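Local atomic coordinates of mitogen-activated protein kinase, putative (Map kinase-like protein) (Leishmania major, PDB entry 3PG1), a protein that probably acts as a MAP-kinase-type serine/threonine protein kinase, binding ATP and transferring phosphate to hydroxyl side chains of other proteins. Residues I136-F139 / M140-L144; D159-P162 / G163-L166; F239-Q242 / L243-V247; M260-P264 / S265-Y269. All coordinates share one frame; numbering follows the deposited sequence. Where two conformers were deposited one is given.

Contact 1: I136-F139 / M140-L144; sequences IQYF and MYHIL
Tyr138 and His142, one helical turn apart, make the aromatic part of this contact. The imidazole leans over one face of the phenol ring, with CD2 of His142 above the ring centre and NE2 of His142 displaced toward the hydroxyl end, 3.3 Å from CZ of Tyr138. The planes meet obliquely at 43°, with centroids 4.4 Å apart. Tyr138 holds CG anti to its backbone N (chi1 -173°), which swings its ring along the helix surface toward His142. ND1 of His142 is hydrogen-bonded to ND2 of Asn90, a second hold that should limit rotation of the imidazole.

The hydrogen bonds across the contact are backbone bonds of the i to i+4 kind. N of Met140 reaches O of Ile136 at 3.0 Å, and N of Ile143 reaches O of Phe139 at 2.8 Å; Tyr141 and His142 repeat the pattern with Gln137 and Tyr138. The carbonyl of Tyr138 has a further neighbour, since CD2 of His142 presents its ring edge to that O at 3.1 Å.

Apolar packing occupies another side of the helix. Ile136 and Met140 run side by side, CG2 of Ile136 lying 4.0 Å from CG of Met140, while CD1 of Ile143 approaches CB of Phe139 more loosely, at 4.4 Å. Phe139 and Met140 also touch Met227 of helix 214-229, whereas the hydroxyl of Tyr141 bonds to Asp328. Aliphatic and aromatic groups packed inward from a long helix are what is expected of the helix called alphaE in the C-terminal lobe of protein kinases, here 133-152.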
loop_
_atom_site.group_PDB
_atom_site.type_symbol
_atom_site.label_atom_id
_atom_site.label_comp_id
_atom_site.label_asym_id
_atom_site.label_seq_id
_atom_site.Cartn_x
_atom_site.Cartn_y
_atom_site.Cartn_z
ATOM N N ILE A 136 3.521 10.145 16.469
ATOM C CA ILE A 136 4.362 9.165 15.719
ATOM C C ILE A 136 4.147 7.752 16.245
ATOM O O ILE A 136 4.073 6.811 15.450
ATOM C CB ILE A 136 5.874 9.551 15.668
ATOM C CG1 ILE A 136 6.047 10.945 15.002
ATOM C CG2 ILE A 136 6.736 8.455 14.917
ATOM C CD1 ILE A 136 7.435 11.622 15.152
ATOM N N GLN A 137 4.138 7.588 17.569
ATOM C CA GLN A 137 3.981 6.269 18.172
ATOM C C GLN A 137 2.616 5.685 17.781
ATOM O O GLN A 137 2.495 4.506 17.414
ATOM C CB GLN A 137 4.146 6.374 19.703
ATOM C CG GLN A 137 4.079 5.006 20.393
ATOM C CD GLN A 137 3.589 5.066 21.830
ATOM O OE1 GLN A 137 4.016 4.293 22.686
ATOM N NE2 GLN A 137 2.704 5.987 22.137
ATOM N N TYR A 138 1.580 6.529 17.861
ATOM C CA TYR A 138 0.213 6.106 17.541
ATOM C C TYR A 138 0.088 5.687 16.070
ATOM O O TYR A 138 -0.418 4.598 15.788
ATOM C CB TYR A 138 -0.782 7.229 17.895
ATOM C CG TYR A 138 -2.213 6.777 17.742
ATOM C CD1 TYR A 138 -2.827 5.995 18.716
ATOM C CD2 TYR A 138 -2.961 7.130 16.619
ATOM C CE1 TYR A 138 -4.160 5.610 18.597
ATOM C CE2 TYR A 138 -4.299 6.757 16.496
ATOM C CZ TYR A 138 -4.889 5.993 17.485
ATOM O OH TYR A 138 -6.167 5.540 17.341
ATOM N N PHE A 139 0.506 6.559 15.143
ATOM C CA PHE A 139 0.473 6.277 13.701
ATOM C C PHE A 139 1.234 5.012 13.368
ATOM O O PHE A 139 0.735 4.173 12.617
ATOM C CB PHE A 139 1.078 7.462 12.870
ATOM C CG PHE A 139 0.299 8.765 12.836
ATOM C CD1 PHE A 139 -1.081 8.781 13.001
ATOM C CD2 PHE A 139 0.951 9.980 12.665
ATOM C CE1 PHE A 139 -1.792 9.995 12.994
ATOM C CE2 PHE A 139 0.238 11.188 12.655
ATOM C CZ PHE A 139 -1.125 11.187 12.809
ATOM N N MET A 140 2.471 4.879 13.897
ATOM C CA MET A 140 3.322 3.701 13.649
ATOM C C MET A 140 2.660 2.421 14.163
ATOM O O MET A 140 2.743 1.390 13.494
ATOM C CB MET A 140 4.720 3.861 14.299
ATOM C CG MET A 140 5.648 4.831 13.516
ATOM S SD MET A 140 5.699 4.467 11.712
ATOM C CE MET A 140 6.288 2.776 11.688
ATOM N N TYR A 141 1.992 2.499 15.328
ATOM C CA TYR A 141 1.333 1.312 15.890
ATOM C C TYR A 141 0.278 0.810 14.865
ATOM O O TYR A 141 0.229 -0.374 14.571
ATOM C CB TYR A 141 0.710 1.614 17.295
ATOM C CG TYR A 141 0.173 0.370 17.997
ATOM C CD1 TYR A 141 1.032 -0.657 18.394
ATOM C CD2 TYR A 141 -1.184 0.222 18.259
ATOM C CE1 TYR A 141 0.542 -1.813 19.020
ATOM C CE2 TYR A 141 -1.678 -0.907 18.934
ATOM C CZ TYR A 141 -0.812 -1.937 19.281
ATOM O OH TYR A 141 -1.286 -3.074 19.918
ATOM N N HIS A 142 -0.541 1.722 14.337
ATOM C CA HIS A 142 -1.602 1.390 13.386
ATOM C C HIS A 142 -1.075 0.995 12.014
ATOM O O HIS A 142 -1.621 0.080 11.377
ATOM C CB HIS A 142 -2.634 2.522 13.333
ATOM C CG HIS A 142 -3.477 2.598 14.578
ATOM N ND1 HIS A 142 -4.770 2.101 14.603
ATOM C CD2 HIS A 142 -3.166 3.060 15.811
ATOM C CE1 HIS A 142 -5.211 2.293 15.839
ATOM N NE2 HIS A 142 -4.283 2.861 16.606
ATOM N N ILE A 143 0.005 1.659 11.567
ATOM C CA ILE A 143 0.671 1.274 10.303
ATOM C C ILE A 143 1.157 -0.167 10.420
ATOM O O ILE A 143 0.946 -0.951 9.491
ATOM C CB ILE A 143 1.863 2.229 9.926
ATOM C CG1 ILE A 143 1.374 3.654 9.525
ATOM C CG2 ILE A 143 2.784 1.620 8.828
ATOM C CD1 ILE A 143 2.477 4.768 9.677
ATOM N N LEU A 144 1.835 -0.519 11.539
ATOM C CA LEU A 144 2.367 -1.883 11.681
ATOM C C LEU A 144 1.269 -2.926 11.863
ATOM O O LEU A 144 1.432 -4.049 11.416
ATOM C CB LEU A 144 3.409 -1.968 12.795
ATOM C CG LEU A 144 4.750 -1.297 12.439
ATOM C CD1 LEU A 144 5.623 -1.112 13.693
ATOM C CD2 LEU A 144 5.508 -2.122 11.337
#

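Contact 2: D159-P162 / G163-L166; sequences DLHP and GNIL
Asn164 folds its side chain back against the chain before it, ND2 bonding to the backbone O of Asp159 and OD1 to the backbone N of His161. From CB the chain turns to place CG between the backbone N and the carbonyl carbon (chi1 55°), which folds the amide back along the loop toward Asp159 and His161 and brings CG 3.6 Å from O of His161. At the oxygen end, OD1 accepts from N of His161 at 3.1 Å in a nearly straight bond (171°). The same OD1 rests 3.6 Å from CD1 of Leu160, and it also faces O of His161, an acceptor pair whose mutual repulsion is probably offset by the N-H of His161 on OD1 and the N-H of Asn164 on O of His161. Asp159 to Asn164 belongs to the catalytic loop of the protein kinase fold, from the Asp of the HRD motif to the loop asparagine, which here braces the loop on itself before strand 165-167. At the nitrogen end, the bond from ND2 to O of Asp159 measures 2.7 Å, with that oxygen almost exactly in the amide plane. ND2 also sits 3.2 Å above one face of the His161 ring, offset toward its rim, the ring and amide planes being 41° apart. ND1 of His161 sends a weak bond to the same O of Asp159, which thus has two donors. Beyond the amide, CG1 of Ile165 packs 3.8 Å from CD1 of Leu160. The carboxylate of Asp159 forms a salt bridge to Arg200.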
loop_
_atom_site.group_PDB
_atom_site.type_symbol
_atom_site.label_atom_id
_atom_site.label_comp_id
_atom_site.label_asym_id
_atom_site.label_seq_id
_atom_site.Cartn_x
_atom_site.Cartn_y
_atom_site.Cartn_z
ATOM N N ASP A 159 4.705 -1.665 -1.796
ATOM C CA ASP A 159 4.934 -0.270 -2.186
ATOM C C ASP A 159 4.369 0.678 -1.110
ATOM O O ASP A 159 3.617 1.614 -1.425
ATOM C CB ASP A 159 4.341 0.017 -3.584
ATOM C CG ASP A 159 4.765 1.382 -4.161
ATOM O OD1 ASP A 159 5.866 1.890 -3.779
ATOM O OD2 ASP A 159 3.969 1.978 -4.911
ATOM N N LEU A 160 4.701 0.410 0.153
ATOM C CA LEU A 160 4.203 1.225 1.253
ATOM C C LEU A 160 4.961 2.541 1.268
ATOM O O LEU A 160 6.174 2.536 1.259
ATOM C CB LEU A 160 4.341 0.513 2.615
ATOM C CG LEU A 160 3.787 1.289 3.835
ATOM C CD1 LEU A 160 2.233 1.218 3.886
ATOM C CD2 LEU A 160 4.384 0.769 5.140
ATOM N N HIS A 161 4.242 3.653 1.320
ATOM C CA HIS A 161 4.840 4.986 1.390
ATOM C C HIS A 161 3.798 5.938 2.017
ATOM O O HIS A 161 2.636 5.542 2.110
ATOM C CB HIS A 161 5.383 5.433 0.006
ATOM C CG HIS A 161 4.335 5.698 -1.038
ATOM N ND1 HIS A 161 4.101 4.803 -2.077
ATOM C CD2 HIS A 161 3.527 6.763 -1.199
ATOM C CE1 HIS A 161 3.137 5.339 -2.808
ATOM N NE2 HIS A 161 2.757 6.514 -2.321
ATOM N N PRO A 162 4.184 7.143 2.518
ATOM C CA PRO A 162 3.199 8.030 3.155
ATOM C C PRO A 162 1.934 8.347 2.334
ATOM O O PRO A 162 0.889 8.550 2.930
ATOM C CB PRO A 162 4.037 9.291 3.469
ATOM C CG PRO A 162 5.466 8.758 3.629
ATOM C CD PRO A 162 5.532 7.753 2.531
ATOM N N GLY A 163 2.041 8.354 0.999
ATOM C CA GLY A 163 0.942 8.611 0.066
ATOM C C GLY A 163 -0.163 7.568 0.102
ATOM O O GLY A 163 -1.292 7.869 -0.281
ATOM N N ASN A 164 0.139 6.334 0.565
ATOM C CA ASN A 164 -0.878 5.276 0.677
ATOM C C ASN A 164 -1.204 4.912 2.120
ATOM O O ASN A 164 -1.833 3.883 2.403
ATOM C CB ASN A 164 -0.619 4.048 -0.240
ATOM C CG ASN A 164 0.707 3.392 -0.087
ATOM O OD1 ASN A 164 1.234 3.234 1.016
ATOM N ND2 ASN A 164 1.282 3.005 -1.207
ATOM N N ILE A 165 -0.807 5.796 3.031
ATOM C CA ILE A 165 -1.160 5.668 4.441
ATOM C C ILE A 165 -2.160 6.794 4.623
ATOM O O ILE A 165 -1.771 7.962 4.586
ATOM C CB ILE A 165 0.060 5.763 5.393
ATOM C CG1 ILE A 165 1.027 4.565 5.164
ATOM C CG2 ILE A 165 -0.443 5.800 6.862
ATOM C CD1 ILE A 165 2.444 4.767 5.734
ATOM N N LEU A 166 -3.449 6.434 4.754
ATOM C CA LEU A 166 -4.591 7.369 4.833
ATOM C C LEU A 166 -5.029 7.674 6.252
ATOM O O LEU A 166 -4.934 6.813 7.133
ATOM C CB LEU A 166 -5.803 6.825 4.032
ATOM C CG LEU A 166 -5.518 6.287 2.606
ATOM C CD1 LEU A 166 -6.840 5.975 1.863
ATOM C CD2 LEU A 166 -4.663 7.282 1.783
#

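Contact 3: F239-Q242 / L243-V247; sequences FYNQ and LNKIV
Phe239 and Leu243 meet on the inner side of helix 239-250, which corresponds to the helix named alphaG in the C-terminal lobe of protein kinases. CD1 of Leu243 stands over one face of the phenyl ring, 4.0 Å from the centroid of Phe239 and 22° off the ring normal, a CH-pi contact displaced toward CZ of Phe239, which is 3.7 Å away. A chi1 of 169° lays the Phe239 ring along the helix toward Leu243; Tyr269 meets that ring edge-to-face. Both Phe239 and Leu243 also touch Val205 of helix 202-205 and Leu270. Tyr240 turns differently: CD2 of Phe239 lies over the centre of its ring, and its hydroxyl is hydrogen-bonded to O of Tyr269. Gln242 is buried, and its NE2 bonds to O of Phe234; toward Ile246 it offers chiefly its backbone O, the acceptor for N of Ile246.

On another side, Asn241 and Lys245 lie alongside one another and point the same way. OD1 of Asn241 accepts from N of Ser237, and its bond from NZ of Lys245, at 3.3 Å, is weak. The lysine chain runs extended and then bends at its last torsion (chi4 77°), which brings NZ back over the backbone. Two donors consequently share O of Asn241 from opposite faces of its carbonyl plane: N of Lys245 at 3.0 Å and NZ of Lys245 at 3.3 Å.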
loop_
_atom_site.group_PDB
_atom_site.type_symbol
_atom_site.label_atom_id
_atom_site.label_comp_id
_atom_site.label_asym_id
_atom_site.label_seq_id
_atom_site.Cartn_x
_atom_site.Cartn_y
_atom_site.Cartn_z
ATOM N N PHE A 239 20.297 3.824 -8.929
ATOM C CA PHE A 239 20.564 2.553 -8.259
ATOM C C PHE A 239 21.789 2.707 -7.300
ATOM O O PHE A 239 21.706 2.312 -6.148
ATOM C CB PHE A 239 20.864 1.484 -9.350
ATOM C CG PHE A 239 21.407 0.174 -8.827
ATOM C CD1 PHE A 239 20.549 -0.860 -8.467
ATOM C CD2 PHE A 239 22.775 -0.066 -8.799
ATOM C CE1 PHE A 239 21.057 -2.069 -7.974
ATOM C CE2 PHE A 239 23.279 -1.265 -8.306
ATOM C CZ PHE A 239 22.412 -2.270 -7.915
ATOM N N TYR A 240 22.909 3.288 -7.779
ATOM C CA TYR A 240 24.101 3.385 -6.924
ATOM C C TYR A 240 23.987 4.392 -5.802
ATOM O O TYR A 240 24.439 4.121 -4.685
ATOM C CB TYR A 240 25.368 3.680 -7.741
ATOM C CG TYR A 240 25.729 2.620 -8.758
ATOM C CD1 TYR A 240 26.248 1.391 -8.358
ATOM C CD2 TYR A 240 25.591 2.858 -10.123
ATOM C CE1 TYR A 240 26.617 0.427 -9.291
ATOM C CE2 TYR A 240 25.939 1.891 -11.062
ATOM C CZ TYR A 240 26.453 0.676 -10.642
ATOM O OH TYR A 240 26.866 -0.256 -11.557
ATOM N N ASN A 241 23.429 5.571 -6.099
ATOM C CA ASN A 241 23.370 6.615 -5.108
ATOM C C ASN A 241 22.312 6.379 -4.047
ATOM O O ASN A 241 22.455 6.881 -2.936
ATOM C CB ASN A 241 23.452 8.025 -5.703
ATOM C CG ASN A 241 22.156 8.588 -6.264
ATOM O OD1 ASN A 241 21.096 8.373 -5.724
ATOM N ND2 ASN A 241 22.228 9.352 -7.354
ATOM N N GLN A 242 21.291 5.560 -4.368
ATOM C CA GLN A 242 20.255 5.145 -3.411
ATOM C C GLN A 242 20.917 4.152 -2.448
ATOM O O GLN A 242 20.799 4.275 -1.223
ATOM C CB GLN A 242 19.067 4.451 -4.145
ATOM C CG GLN A 242 17.916 3.989 -3.172
ATOM C CD GLN A 242 17.142 5.165 -2.581
ATOM O OE1 GLN A 242 17.046 6.228 -3.171
ATOM N NE2 GLN A 242 16.524 4.991 -1.429
ATOM N N LEU A 243 21.640 3.187 -2.991
ATOM C CA LEU A 243 22.362 2.216 -2.139
ATOM C C LEU A 243 23.435 2.892 -1.301
ATOM O O LEU A 243 23.610 2.520 -0.135
ATOM C CB LEU A 243 22.955 1.060 -2.946
ATOM C CG LEU A 243 21.913 0.014 -3.445
ATOM C CD1 LEU A 243 22.552 -0.976 -4.411
ATOM C CD2 LEU A 243 21.176 -0.739 -2.235
ATOM N N ASN A 244 24.112 3.911 -1.866
ATOM C CA ASN A 244 25.103 4.659 -1.115
ATOM C C ASN A 244 24.469 5.409 0.057
ATOM O O ASN A 244 25.009 5.371 1.150
ATOM C CB ASN A 244 25.894 5.621 -2.021
ATOM C CG ASN A 244 27.017 6.283 -1.269
ATOM O OD1 ASN A 244 28.047 5.666 -1.003
ATOM N ND2 ASN A 244 26.868 7.552 -0.945
ATOM N N LYS A 245 23.340 6.092 -0.166
ATOM C CA LYS A 245 22.625 6.800 0.898
ATOM C C LYS A 245 22.209 5.860 2.019
ATOM O O LYS A 245 22.260 6.233 3.189
ATOM C CB LYS A 245 21.402 7.530 0.317
ATOM C CG LYS A 245 21.873 8.850 -0.348
ATOM C CD LYS A 245 20.804 9.466 -1.216
ATOM C CE LYS A 245 21.365 10.613 -2.028
ATOM N NZ LYS A 245 22.156 10.119 -3.193
ATOM N N ILE A 246 21.821 4.628 1.662
ATOM C CA ILE A 246 21.395 3.645 2.649
ATOM C C ILE A 246 22.602 3.197 3.489
ATOM O O ILE A 246 22.530 3.186 4.728
ATOM C CB ILE A 246 20.707 2.432 1.935
ATOM C CG1 ILE A 246 19.327 2.829 1.344
ATOM C CG2 ILE A 246 20.602 1.223 2.914
ATOM C CD1 ILE A 246 18.610 1.663 0.421
ATOM N N VAL A 247 23.676 2.772 2.805
ATOM C CA VAL A 247 24.911 2.269 3.420
ATOM C C VAL A 247 25.598 3.328 4.314
ATOM O O VAL A 247 26.079 2.982 5.382
ATOM C CB VAL A 247 25.838 1.626 2.352
ATOM C CG1 VAL A 247 27.267 1.466 2.855
ATOM C CG2 VAL A 247 25.273 0.283 1.897
#

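Contact 4: M260-P264 / S265-Y269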
loop_
_atom_site.group_PDB
_atom_site.type_symbol
_atom_site.label_atom_id
_atom_site.label_comp_id
_atom_site.label_asym_id
_atom_site.label_seq_id
_atom_site.Cartn_x
_atom_site.Cartn_y
_atom_site.Cartn_z
ATOM N N MET A 260 23.362 -12.845 -1.608
ATOM C CA MET A 260 22.129 -13.565 -1.306
ATOM C C MET A 260 20.821 -12.796 -1.629
ATOM O O MET A 260 19.796 -13.436 -1.791
ATOM C CB MET A 260 22.034 -13.939 0.186
ATOM C CG MET A 260 23.095 -14.871 0.637
ATOM S SD MET A 260 22.784 -15.274 2.398
ATOM C CE MET A 260 24.091 -16.252 2.649
ATOM N N PHE A 261 20.824 -11.466 -1.616
ATOM C CA PHE A 261 19.554 -10.802 -1.891
ATOM C C PHE A 261 19.622 -9.779 -3.036
ATOM O O PHE A 261 19.028 -8.700 -2.958
ATOM C CB PHE A 261 18.779 -10.388 -0.594
ATOM C CG PHE A 261 19.610 -9.651 0.422
ATOM C CD1 PHE A 261 19.732 -8.265 0.369
ATOM C CD2 PHE A 261 20.321 -10.339 1.396
ATOM C CE1 PHE A 261 20.539 -7.584 1.278
ATOM C CE2 PHE A 261 21.151 -9.648 2.285
ATOM C CZ PHE A 261 21.279 -8.278 2.202
ATOM N N SER A 262 20.345 -10.164 -4.128
ATOM C CA SER A 262 20.478 -9.386 -5.356
ATOM C C SER A 262 20.230 -10.279 -6.539
ATOM O O SER A 262 20.526 -11.469 -6.493
ATOM C CB SER A 262 21.857 -8.733 -5.478
ATOM O OG SER A 262 22.907 -9.663 -5.285
ATOM N N SER A 263 19.721 -9.698 -7.618
ATOM C CA SER A 263 19.582 -10.434 -8.870
ATOM C C SER A 263 20.993 -10.591 -9.466
ATOM O O SER A 263 21.873 -9.794 -9.128
ATOM C CB SER A 263 18.749 -9.616 -9.845
ATOM O OG SER A 263 19.457 -8.448 -10.229
ATOM N N PRO A 264 21.210 -11.531 -10.423
ATOM C CA PRO A 264 22.528 -11.627 -11.093
ATOM C C PRO A 264 22.991 -10.318 -11.755
ATOM O O PRO A 264 24.180 -10.026 -11.733
ATOM C CB PRO A 264 22.302 -12.720 -12.145
ATOM C CG PRO A 264 21.234 -13.560 -11.581
ATOM C CD PRO A 264 20.290 -12.576 -10.924
ATOM N N SER A 265 22.059 -9.538 -12.323
ATOM C CA SER A 265 22.350 -8.241 -12.965
ATOM C C SER A 265 22.832 -7.227 -11.918
ATOM O O SER A 265 23.783 -6.496 -12.177
ATOM C CB SER A 265 21.102 -7.692 -13.649
ATOM O OG SER A 265 20.708 -8.496 -14.748
ATOM N N ALA A 266 22.172 -7.192 -10.725
ATOM C CA ALA A 266 22.524 -6.265 -9.645
ATOM C C ALA A 266 23.886 -6.562 -9.034
ATOM O O ALA A 266 24.627 -5.624 -8.717
ATOM C CB ALA A 266 21.450 -6.225 -8.586
ATOM N N ARG A 267 24.239 -7.860 -8.915
ATOM C CA ARG A 267 25.559 -8.316 -8.444
ATOM C C ARG A 267 26.631 -7.801 -9.381
ATOM O O ARG A 267 27.687 -7.352 -8.929
ATOM C CB ARG A 267 25.646 -9.844 -8.454
ATOM C CG ARG A 267 25.079 -10.484 -7.232
ATOM C CD ARG A 267 24.904 -11.965 -7.468
ATOM N NE ARG A 267 23.723 -12.502 -6.770
ATOM C CZ ARG A 267 23.157 -13.652 -7.102
ATOM N NH1 ARG A 267 23.623 -14.362 -8.127
ATOM N NH2 ARG A 267 22.109 -14.099 -6.424
ATOM N N ASP A 268 26.369 -7.868 -10.700
ATOM C CA ASP A 268 27.330 -7.364 -11.675
ATOM C C ASP A 268 27.436 -5.835 -11.614
ATOM O O ASP A 268 28.519 -5.308 -11.817
ATOM C CB ASP A 268 26.979 -7.842 -13.082
ATOM C CG ASP A 268 27.314 -9.305 -13.348
ATOM O OD1 ASP A 268 28.256 -9.835 -12.694
ATOM O OD2 ASP A 268 26.676 -9.903 -14.249
ATOM N N TYR A 269 26.339 -5.130 -11.322
ATOM C CA TYR A 269 26.402 -3.667 -11.198
ATOM C C TYR A 269 27.316 -3.265 -10.024
ATOM O O TYR A 269 28.009 -2.267 -10.094
ATOM C CB TYR A 269 25.005 -3.068 -10.867
ATOM C CG TYR A 269 23.926 -3.185 -11.933
ATOM C CD1 TYR A 269 24.252 -3.288 -13.284
ATOM C CD2 TYR A 269 22.577 -3.136 -11.588
ATOM C CE1 TYR A 269 23.263 -3.389 -14.261
ATOM C CE2 TYR A 269 21.578 -3.218 -12.559
ATOM C CZ TYR A 269 21.928 -3.332 -13.896
ATOM O OH TYR A 269 20.947 -3.421 -14.853
HETATM O O HOH W 1 26.091 -12.022 -11.268
#
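Ser263 caps the helix that begins at Pro264: its OG accepts from N of Ala266 at 3.0 Å, an N-cap bond that satisfies an N-H of the first turn. The first torsion (chi1 67°) turns OG between the backbone N and carbonyl carbon, back over that turn, and OG also has a weak bond with O of Met206. O of Ser263 accepts from N of Arg267 at 3.1 Å, nearly in line with its C=O. Pro264, which has no N-H to satisfy, offers its O to N of Asp268 at 3.2 Å. A water donates to that O of Pro264 at 2.8 Å and weakly to OD1 of Asp268. Arg267 lays its chain across Ser262, whose OG takes a weak bond from NE of Arg267 at 3.3 Å. That OG bonds more firmly to O of Val258, while NH2 of Arg267 is weakly bonded to O of Val259. The position after helix 239-250 is consistent with the insert that MAP kinases share with other CMGC kinases. One hydroxyl and two carbonyls thus accept the early N-H groups of the helix, and the arginine side chain ties this start to the end of helix 255-260 through weak bonds.

How the contacts relate
All four contacts lie in the C-terminal lobe, from its interior toward its surface. Contact 1 is mostly buried; contact 2 is partly buried but nearest the chain centre. They touch through apolar carbons: Ile143 of the helix lies against Leu160 and Ile165, so helix 133-152 backs the loop leading to strand 165-167. Contacts 3 and 4 are peripheral and partly exposed, and touch where CE2 of Phe239 lies 3.6 Å from CB of Tyr269. Nearest atoms of contacts 2 and 3 are about 11 Å apart. Contacts 1 and 3 are runs of single helices combining backbone bonds with packing, whereas contact 2 depends on a buried amide and contact 4 on a capping hydroxyl, water and a partly exposed arginine.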